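Local coordinates for protein glycerol dehydratase (Clostridium butyricum, PDB 1R9D) that probably dehydrates glycerol without coenzyme B12, as a lyase of the glycyl radical family related to pyruvate formate lyase, at residues A[409-412]-A[413-417]. Residues are numbered along the deposited sequence; the frame is centred on the assembly and turned at random.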
loop_
_atom_site.group_PDB
_atom_site.type_symbol
_atom_site.label_atom_id
_atom_site.label_comp_id
_atom_site.label_asym_id
_atom_site.label_seq_id
_atom_site.Cartn_x
_atom_site.Cartn_y
_atom_site.Cartn_z
ATOM N N GLU A 409 10.362 -23.306 -33.444
ATOM C CA GLU A 409 9.628 -22.790 -34.599
ATOM C C GLU A 409 8.247 -22.225 -34.287
ATOM O O GLU A 409 7.752 -21.362 -35.011
ATOM C CB GLU A 409 9.541 -23.877 -35.674
ATOM C CG GLU A 409 10.905 -24.446 -36.114
ATOM C CD GLU A 409 11.817 -23.414 -36.767
ATOM O OE1 GLU A 409 11.309 -22.567 -37.536
ATOM O OE2 GLU A 409 13.051 -23.460 -36.534
ATOM N N VAL A 410 7.619 -22.709 -33.221
ATOM C CA VAL A 410 6.309 -22.205 -32.810
ATOM C C VAL A 410 6.472 -21.222 -31.649
ATOM O O VAL A 410 5.887 -20.139 -31.637
ATOM C CB VAL A 410 5.367 -23.350 -32.334
ATOM C CG1 VAL A 410 4.138 -22.768 -31.635
ATOM C CG2 VAL A 410 4.932 -24.191 -33.515
ATOM N N ILE A 411 7.294 -21.601 -30.679
ATOM C CA ILE A 411 7.496 -20.777 -29.494
ATOM C C ILE A 411 8.053 -19.376 -29.730
ATOM O O ILE A 411 7.550 -18.410 -29.159
ATOM C CB ILE A 411 8.371 -21.527 -28.465
ATOM C CG1 ILE A 411 7.609 -22.761 -27.974
ATOM C CG2 ILE A 411 8.725 -20.606 -27.298
ATOM C CD1 ILE A 411 8.424 -23.681 -27.080
ATOM N N ILE A 412 9.080 -19.258 -30.563
ATOM C CA ILE A 412 9.672 -17.951 -30.830
ATOM C C ILE A 412 8.637 -16.980 -31.418
ATOM O O ILE A 412 8.451 -15.883 -30.892
ATOM C CB ILE A 412 10.919 -18.095 -31.742
ATOM C CG1 ILE A 412 12.018 -18.840 -30.968
ATOM C CG2 ILE A 412 11.428 -16.726 -32.175
ATOM C CD1 ILE A 412 13.271 -19.152 -31.771
ATOM N N PRO A 413 7.939 -17.372 -32.501
ATOM C CA PRO A 413 6.929 -16.482 -33.093
ATOM C C PRO A 413 5.822 -16.128 -32.091
ATOM O O PRO A 413 5.383 -14.979 -32.008
ATOM C CB PRO A 413 6.386 -17.302 -34.264
ATOM C CG PRO A 413 7.554 -18.135 -34.664
ATOM C CD PRO A 413 8.140 -18.566 -33.342
ATOM N N ALA A 414 5.363 -17.125 -31.338
ATOM C CA ALA A 414 4.322 -16.902 -30.342
ATOM C C ALA A 414 4.766 -15.862 -29.308
ATOM O O ALA A 414 3.976 -15.012 -28.891
ATOM C CB ALA A 414 3.968 -18.218 -29.648
ATOM N N LEU A 415 6.027 -15.929 -28.896
ATOM C CA LEU A 415 6.545 -14.977 -27.915
ATOM C C LEU A 415 6.645 -13.564 -28.492
ATOM O O LEU A 415 6.299 -12.589 -27.819
ATOM C CB LEU A 415 7.920 -15.428 -27.403
ATOM C CG LEU A 415 7.904 -16.632 -26.457
ATOM C CD1 LEU A 415 9.340 -17.041 -26.096
ATOM C CD2 LEU A 415 7.126 -16.269 -25.201
ATOM N N VAL A 416 7.123 -13.448 -29.727
ATOM C CA VAL A 416 7.241 -12.131 -30.347
ATOM C C VAL A 416 5.849 -11.527 -30.476
ATOM O O VAL A 416 5.667 -10.315 -30.351
ATOM C CB VAL A 416 7.892 -12.204 -31.748
ATOM C CG1 VAL A 416 7.918 -10.815 -32.374
ATOM C CG2 VAL A 416 9.307 -12.751 -31.641
ATOM N N SER A 417 4.869 -12.390 -30.726
ATOM C CA SER A 417 3.485 -11.962 -30.859
ATOM C C SER A 417 2.999 -11.356 -29.539
ATOM O O SER A 417 2.149 -10.467 -29.527
ATOM C CB SER A 417 2.608 -13.161 -31.240
ATOM O OG SER A 417 1.245 -12.787 -31.341
#
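Pro413 stands at the middle of helix 408-417 and turns its ring carbon CG, 3.3 Å away, toward the carbonyl O of Glu409. The helix follows strand 404-407 of a mixed sheet in this pyruvate formate lyase-like fold. The proline ring takes the place of the amide hydrogen that the turn before would have used, so the carbonyl of Glu409 meets carbon instead, and the helix is kinked here. From the next residue on, i to i+4 bonds are made. Ala414 N donates to Val410 O at 3.1 Å. Leu415 N reaches Ile411 O at 2.9 Å in a more bent bond (N-H...O 152°). Val416 N binds Ile412 O at 3.0 Å, and Ser417 N then bonds to Pro413 O: Pro413, with no N-H to give, still accepts through its O. The carboxylate of Glu409 turns to another part of the chain, where OE2 accepts from the backbone N of Asn382.

Apolar side chains run alongside these helical bonds. Ile411 and Leu415, one turn apart, lie side by side and point the same way. With Ile411 CG2 set anti to the backbone N (chi1 -65°, measured to CG1), that methyl comes within 3.8 Å of Leu415 CD1. Ala425 of helix 422-426 packs on Ile412, Leu415 and Val416. At the junction itself, the trans peptide bond brings Pro413 CD close to Ile412, 3.2 Å from its CB.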